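Microcin B17-processing protein McbD (Escherichia coli str. K-12 substr. MG1655, PDB 6GRH) is a YcaO-family protein needed to process the inactive microcin B17 precursor, McbA, into the active antibiotic peptide. Local coordinates at residues Q73-L76 and Y77-M80; A130-N133 and I134-A137; A371-I374 and N375-I378. The protein carries 1 engineered substitution. All coordinates share one frame; numbering follows the deposited sequence.

How the interactions relate
All three contacts are local, made within one continuous run of chain, and in each a polar side chain turns back onto nearby backbone. Interaction 1 caps helix 76-79 directly after strand 73-74, with partly or fully exposed polar groups on one side and buried leucine and methionine on the other. Interactions 2 and 3 lie in loops without regular structure, where an aspartate and an asparagine do the gripping; a water bridges two backbone groups in interaction 2, a side-chain amide and a carbonyl in interaction 3. Interaction 2 faces the McbB chain, whereas no other protein chain touches the remaining two. Interactions 1 and 3 both border helix 82-95, although their centres are about 22 Å apart.

Interaction 1 (Q73-L76 and Y77-M80); sequences QKTL and YEMM
Thr75 and Glu78 grip each other reciprocally in a capping box at the start of helix 76-79. The threonine OG1 accepts from Glu78 N at 3.1 Å, and in the other direction Thr75 N donates to Glu78 OE1 over 3.1 Å. This second bond is almost straight at the hydrogen, 174°, yet the donor stands well above the carboxylate plane, 60° out of it. Thr75 OG1 sits between its own backbone N and carbonyl carbon (chi1 71°), which turns the hydroxyl toward the first turn of the helix, while Thr75 CG2 lies 3.6 Å from Glu78 OE2. Glu78 OE1 also has a long, weak ion pair with Lys107.

Beyond the box, the turn is closed by Met79 N donating to Leu76 O, with weak bonds from Glu78 N and Met79 N to Thr75 O. Lys74 packs its CB against the glutamate, but its NZ goes to a salt bridge with Glu123 on strand 121-125. On the buried side Leu76 and Met79 both meet Phe108 and Pro125, joining the helix to strands 108-115 and 121-125, while Tyr77 leans on helix 82-95. Leu76 CD2 packs against the terminal methyls of both methionines, 4.2 Å from Met79 CE and 4.2 Å from Met80 CE.

Interaction 2 (A130-N133 and I134-A137); sequences ALDN and ITAA
Between Asp132 and Thr135 the backbone bends back on itself, presenting the consecutive N-H groups of Ile134 and Thr135 to the aspartate side chain. A chi1 of 71° swings the Asp132 carboxylate over its own main chain and forward onto the turn. OD2 then accepts twice: from Thr135 N at 2.8 Å, on the syn side, and from Ile134 N at 2.9 Å, tilted 42° out of the carboxylate plane. Both donors approach from the same face of that plane.

The other oxygen, OD1, accepts a hydrogen bond from Thr135 OG1 on its syn lone pair, at 2.5 Å. The two side chains cross at about a right angle, and three bonds fix the rotation of the carboxylate. Asp132 OD2 reaching the N-H two residues on makes this an Asx turn, here extended by the bond to the next N-H and set in the long loop between strands 121-125 and 151-154. Thr135 OG1 is also hydrogen-bonded to Lys206 NZ of the McbB chain, a positive charge that would be expected to steady the buried carboxylate beside it.

On its apolar side Thr135 presses CG2 against Ala130 CB. A water links the two limbs of the bend, donating to Asp132 O at 2.7 Å and accepting from Ala136 N at 2.8 Å. Arg146 adds a further hold, binding Asp132 O through NH1 and Asn133 OD1 through NH2, while Ile134 packs on Arg210 of the McbB chain.

Interaction 3 (A371-I374 and N375-I378); sequences AINI and NNKI
Asn376 folds its side-chain amide back across the turn to donate from ND2 to the backbone carbonyl of Asn373, with ND2 and O 2.9 Å apart. The approach is nearly along the C=O axis, at 167° seen from the carbonyl, but the oxygen lies 29° out of the plane of the donating amide. Placed in this way, the amide can serve both directions of the chain. Its OD1 accepts from Ile378 N at 3.1 Å, in the carbonyl plane, and this bond to the residue two places on defines an Asx turn. The Asn376 amide is thus held at both ends by backbone, which fixes its rotation.

Asn373 is the centre of an inverse gamma turn, closed by a weak bond from Ile374 N to Ile372 O. Its own side chain crosses that of Asn376 at about a right angle, the two amide planes 62° apart, and Asn373 ND2 comes to 4.0 Å from Asn376 CB. A water joins the two halves of the bend, accepting from Asn373 ND2 at 3.1 Å and donating to Asn375 O at 2.8 Å. Elsewhere in the bend, Ile374 CG2 lies 3.6 Å from Asn375 OD1.

What positions these groups is a second shell of backbone. The buried Asn373 amide is pinned by Phe362 O at ND2 and Leu364 N at OD1, tying the bend to an earlier part of the same loop, and Asn375 OD1 accepts from Thr381 N. The bend belongs to the region following strand 350-358 and lies along helix 82-95, where Asn373 touches Ala91, Ile374 packs on Gln94, and Gln94 NE2 bonds to Asn375 O.

Interaction 1 (Q73-L76 and Y77-M80)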
loop_
_atom_site.group_PDB
_atom_site.type_symbol
_atom_site.label_atom_id
_atom_site.label_comp_id
_atom_site.label_asym_id
_atom_site.label_seq_id
_atom_site.Cartn_x
_atom_site.Cartn_y
_atom_site.Cartn_z
ATOM N N GLN E 73 -57.774 -15.103 -1.833
ATOM C CA GLN E 73 -58.513 -15.739 -0.765
ATOM C C GLN E 73 -59.514 -16.708 -1.403
ATOM O O GLN E 73 -60.319 -16.293 -2.221
ATOM C CB GLN E 73 -59.224 -14.670 0.067
ATOM C CG GLN E 73 -59.312 -15.007 1.536
ATOM C CD GLN E 73 -59.899 -13.886 2.353
ATOM O OE1 GLN E 73 -59.227 -12.903 2.635
ATOM N NE2 GLN E 73 -61.140 -14.036 2.757
ATOM N N LYS E 74 -59.427 -17.986 -1.038
ATOM C CA LYS E 74 -60.245 -19.044 -1.623
ATOM C C LYS E 74 -60.461 -20.137 -0.590
ATOM O O LYS E 74 -59.684 -20.264 0.359
ATOM C CB LYS E 74 -59.551 -19.671 -2.837
ATOM C CG LYS E 74 -59.179 -18.713 -3.961
ATOM C CD LYS E 74 -58.799 -19.493 -5.212
ATOM C CE LYS E 74 -58.257 -18.581 -6.295
ATOM N NZ LYS E 74 -57.505 -19.352 -7.326
ATOM N N THR E 75 -61.510 -20.936 -0.793
ATOM C CA THR E 75 -61.732 -22.146 0.002
ATOM C C THR E 75 -60.765 -23.213 -0.496
ATOM O O THR E 75 -60.201 -23.100 -1.596
ATOM C CB THR E 75 -63.162 -22.725 -0.157
ATOM O OG1 THR E 75 -63.306 -23.291 -1.470
ATOM C CG2 THR E 75 -64.230 -21.670 0.081
ATOM N N LEU E 76 -60.600 -24.265 0.296
ATOM C CA LEU E 76 -59.714 -25.351 -0.075
ATOM C C LEU E 76 -60.110 -25.956 -1.434
ATOM O O LEU E 76 -59.247 -26.140 -2.297
ATOM C CB LEU E 76 -59.661 -26.415 1.024
ATOM C CG LEU E 76 -59.031 -26.024 2.364
ATOM C CD1 LEU E 76 -59.094 -27.184 3.348
ATOM C CD2 LEU E 76 -57.581 -25.553 2.220
ATOM N N TYR E 77 -61.407 -26.201 -1.646
ATOM C CA TYR E 77 -61.888 -26.828 -2.895
ATOM C C TYR E 77 -61.927 -25.905 -4.114
ATOM O O TYR E 77 -62.051 -26.390 -5.231
ATOM C CB TYR E 77 -63.266 -27.494 -2.690
ATOM C CG TYR E 77 -63.207 -28.811 -1.947
ATOM C CD1 TYR E 77 -63.111 -28.840 -0.556
ATOM C CD2 TYR E 77 -63.257 -30.033 -2.637
ATOM C CE1 TYR E 77 -63.049 -30.036 0.133
ATOM C CE2 TYR E 77 -63.195 -31.240 -1.955
ATOM C CZ TYR E 77 -63.098 -31.233 -0.566
ATOM O OH TYR E 77 -63.044 -32.417 0.135
ATOM N N GLU E 78 -61.852 -24.593 -3.913
ATOM C CA GLU E 78 -61.631 -23.637 -5.027
ATOM C C GLU E 78 -60.151 -23.576 -5.438
ATOM O O GLU E 78 -59.815 -23.309 -6.599
ATOM C CB GLU E 78 -62.106 -22.236 -4.634
ATOM C CG GLU E 78 -63.628 -22.106 -4.612
ATOM C CD GLU E 78 -64.138 -21.092 -3.609
ATOM O OE1 GLU E 78 -63.365 -20.215 -3.146
ATOM O OE2 GLU E 78 -65.338 -21.189 -3.269
ATOM N N MET E 79 -59.290 -23.877 -4.475
ATOM C CA MET E 79 -57.863 -23.573 -4.506
ATOM C C MET E 79 -57.020 -24.672 -5.161
ATOM O O MET E 79 -55.924 -24.396 -5.649
ATOM C CB MET E 79 -57.454 -23.371 -3.038
ATOM C CG MET E 79 -56.091 -22.889 -2.704
ATOM S SD MET E 79 -55.725 -23.131 -0.951
ATOM C CE MET E 79 -56.982 -22.115 -0.194
ATOM N N MET E 80 -57.513 -25.903 -5.133
ATOM C CA MET E 80 -56.760 -27.069 -5.571
ATOM C C MET E 80 -57.717 -28.166 -6.009
ATOM O O MET E 80 -58.926 -28.023 -5.813
ATOM C CB MET E 80 -55.866 -27.569 -4.422
ATOM C CG MET E 80 -56.595 -28.093 -3.188
ATOM S SD MET E 80 -55.494 -28.361 -1.771
ATOM C CE MET E 80 -55.292 -26.692 -1.135
#

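Interaction 2 (A130-N133 and I134-A137)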
loop_
_atom_site.group_PDB
_atom_site.type_symbol
_atom_site.label_atom_id
_atom_site.label_comp_id
_atom_site.label_asym_id
_atom_site.label_seq_id
_atom_site.Cartn_x
_atom_site.Cartn_y
_atom_site.Cartn_z
ATOM N N ALA E 130 -46.222 -18.764 5.713
ATOM C CA ALA E 130 -45.775 -17.493 6.277
ATOM C C ALA E 130 -45.504 -17.634 7.791
ATOM O O ALA E 130 -46.354 -18.125 8.509
ATOM C CB ALA E 130 -46.849 -16.447 6.020
ATOM N N LEU E 131 -44.336 -17.211 8.267
ATOM C CA LEU E 131 -44.020 -17.391 9.686
ATOM C C LEU E 131 -44.480 -16.216 10.558
ATOM O O LEU E 131 -44.727 -16.399 11.762
ATOM C CB LEU E 131 -42.546 -17.742 9.870
ATOM C CG LEU E 131 -42.300 -19.247 9.656
ATOM C CD1 LEU E 131 -43.537 -19.982 9.168
ATOM C CD2 LEU E 131 -41.162 -19.458 8.689
ATOM N N ASP E 132 -44.699 -15.050 9.947
ATOM C CA ASP E 132 -45.203 -13.884 10.694
ATOM C C ASP E 132 -46.698 -14.033 11.035
ATOM O O ASP E 132 -47.387 -14.874 10.463
ATOM C CB ASP E 132 -45.005 -12.614 9.873
ATOM C CG ASP E 132 -45.941 -12.547 8.688
ATOM O OD1 ASP E 132 -45.724 -13.302 7.708
ATOM O OD2 ASP E 132 -46.926 -11.776 8.749
ATOM N N ASN E 133 -47.209 -13.200 11.937
ATOM C CA ASN E 133 -48.614 -13.344 12.390
ATOM C C ASN E 133 -49.602 -12.426 11.684
ATOM O O ASN E 133 -50.776 -12.428 12.025
ATOM C CB ASN E 133 -48.708 -13.195 13.915
ATOM C CG ASN E 133 -47.947 -14.289 14.643
ATOM O OD1 ASN E 133 -47.720 -15.374 14.100
ATOM N ND2 ASN E 133 -47.542 -14.015 15.870
ATOM N N ILE E 134 -49.131 -11.690 10.679
ATOM C CA ILE E 134 -49.929 -10.721 9.941
ATOM C C ILE E 134 -50.432 -11.259 8.604
ATOM O O ILE E 134 -51.576 -11.020 8.224
ATOM C CB ILE E 134 -49.100 -9.420 9.734
ATOM C CG1 ILE E 134 -48.836 -8.779 11.113
ATOM C CG2 ILE E 134 -49.841 -8.442 8.822
ATOM C CD1 ILE E 134 -47.720 -7.768 11.175
ATOM N N THR E 135 -49.566 -11.968 7.889
ATOM C CA THR E 135 -49.838 -12.400 6.523
ATOM C C THR E 135 -51.174 -13.135 6.402
ATOM O O THR E 135 -51.988 -12.781 5.558
ATOM C CB THR E 135 -48.679 -13.260 6.011
ATOM O OG1 THR E 135 -47.483 -12.478 6.075
ATOM C CG2 THR E 135 -48.915 -13.694 4.595
ATOM N N ALA E 136 -51.408 -14.113 7.278
ATOM C CA ALA E 136 -52.631 -14.906 7.250
ATOM C C ALA E 136 -53.266 -14.959 8.632
ATOM O O ALA E 136 -53.763 -16.004 9.057
ATOM C CB ALA E 136 -52.319 -16.318 6.723
ATOM N N ALA E 137 -53.277 -13.802 9.303
ATOM C CA ALA E 137 -53.845 -13.634 10.646
ATOM C C ALA E 137 -55.216 -14.298 10.858
ATOM O O ALA E 137 -55.424 -14.956 11.868
ATOM C CB ALA E 137 -53.958 -12.151 10.988
HETATM O O HOH W 1 -49.803 -15.303 9.299
#

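Interaction 3 (A371-I374 and N375-I378)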
loop_
_atom_site.group_PDB
_atom_site.type_symbol
_atom_site.label_atom_id
_atom_site.label_comp_id
_atom_site.label_asym_id
_atom_site.label_seq_id
_atom_site.Cartn_x
_atom_site.Cartn_y
_atom_site.Cartn_z
ATOM N N ALA E 371 -50.144 -27.866 18.014
ATOM C CA ALA E 371 -51.302 -28.330 17.265
ATOM C C ALA E 371 -50.820 -28.931 15.924
ATOM O O ALA E 371 -50.446 -28.214 14.988
ATOM C CB ALA E 371 -52.255 -27.169 17.047
ATOM N N ILE E 372 -50.831 -30.258 15.848
ATOM C CA ILE E 372 -50.176 -30.986 14.759
ATOM C C ILE E 372 -51.088 -32.083 14.197
ATOM O O ILE E 372 -51.977 -32.589 14.904
ATOM C CB ILE E 372 -48.844 -31.590 15.263
ATOM C CG1 ILE E 372 -47.934 -31.981 14.078
ATOM C CG2 ILE E 372 -49.096 -32.772 16.202
ATOM C CD1 ILE E 372 -46.503 -32.277 14.475
ATOM N N ASN E 373 -50.882 -32.416 12.924
ATOM C CA ASN E 373 -51.620 -33.507 12.286
ATOM C C ASN E 373 -50.953 -34.858 12.606
ATOM O O ASN E 373 -50.315 -35.481 11.766
ATOM C CB ASN E 373 -51.834 -33.262 10.779
ATOM C CG ASN E 373 -50.545 -33.172 9.985
ATOM O OD1 ASN E 373 -49.591 -32.483 10.378
ATOM N ND2 ASN E 373 -50.527 -33.838 8.827
ATOM N N ILE E 374 -51.145 -35.299 13.843
ATOM C CA ILE E 374 -50.526 -36.513 14.369
ATOM C C ILE E 374 -50.889 -37.788 13.571
ATOM O O ILE E 374 -50.058 -38.701 13.438
ATOM C CB ILE E 374 -50.867 -36.689 15.877
ATOM C CG1 ILE E 374 -49.919 -37.692 16.556
ATOM C CG2 ILE E 374 -52.329 -37.077 16.084
ATOM C CD1 ILE E 374 -48.474 -37.247 16.599
ATOM N N ASN E 375 -52.104 -37.827 13.023
ATOM C CA ASN E 375 -52.553 -38.961 12.213
ATOM C C ASN E 375 -52.393 -38.608 10.744
ATOM O O ASN E 375 -53.069 -37.715 10.235
ATOM C CB ASN E 375 -54.004 -39.306 12.535
ATOM C CG ASN E 375 -54.203 -39.727 13.984
ATOM O OD1 ASN E 375 -53.276 -40.206 14.645
ATOM N ND2 ASN E 375 -55.431 -39.572 14.481
ATOM N N ASN E 376 -51.475 -39.303 10.080
ATOM C CA ASN E 376 -51.114 -38.999 8.690
ATOM C C ASN E 376 -50.648 -40.307 8.011
ATOM O O ASN E 376 -50.871 -41.388 8.571
ATOM C CB ASN E 376 -50.092 -37.829 8.637
ATOM C CG ASN E 376 -48.842 -38.085 9.469
ATOM O OD1 ASN E 376 -48.200 -39.128 9.348
ATOM N ND2 ASN E 376 -48.485 -37.121 10.311
ATOM N N LYS E 377 -50.058 -40.237 6.814
ATOM C CA LYS E 377 -49.668 -41.467 6.105
ATOM C C LYS E 377 -48.429 -42.182 6.643
ATOM O O LYS E 377 -48.162 -43.307 6.224
ATOM C CB LYS E 377 -49.524 -41.223 4.605
ATOM C CG LYS E 377 -50.823 -40.854 3.913
ATOM C CD LYS E 377 -51.792 -42.029 3.856
ATOM C CE LYS E 377 -53.143 -41.660 3.259
ATOM N NZ LYS E 377 -53.030 -40.848 2.013
ATOM N N ILE E 378 -47.688 -41.582 7.574
ATOM C CA ILE E 378 -46.534 -42.281 8.192
ATOM C C ILE E 378 -46.635 -42.497 9.703
ATOM O O ILE E 378 -45.744 -43.111 10.301
ATOM C CB ILE E 378 -45.204 -41.582 7.858
ATOM C CG1 ILE E 378 -45.161 -40.165 8.450
ATOM C CG2 ILE E 378 -45.009 -41.531 6.347
ATOM C CD1 ILE E 378 -43.782 -39.567 8.480
HETATM O O HOH W 2 -52.981 -35.640 8.360
#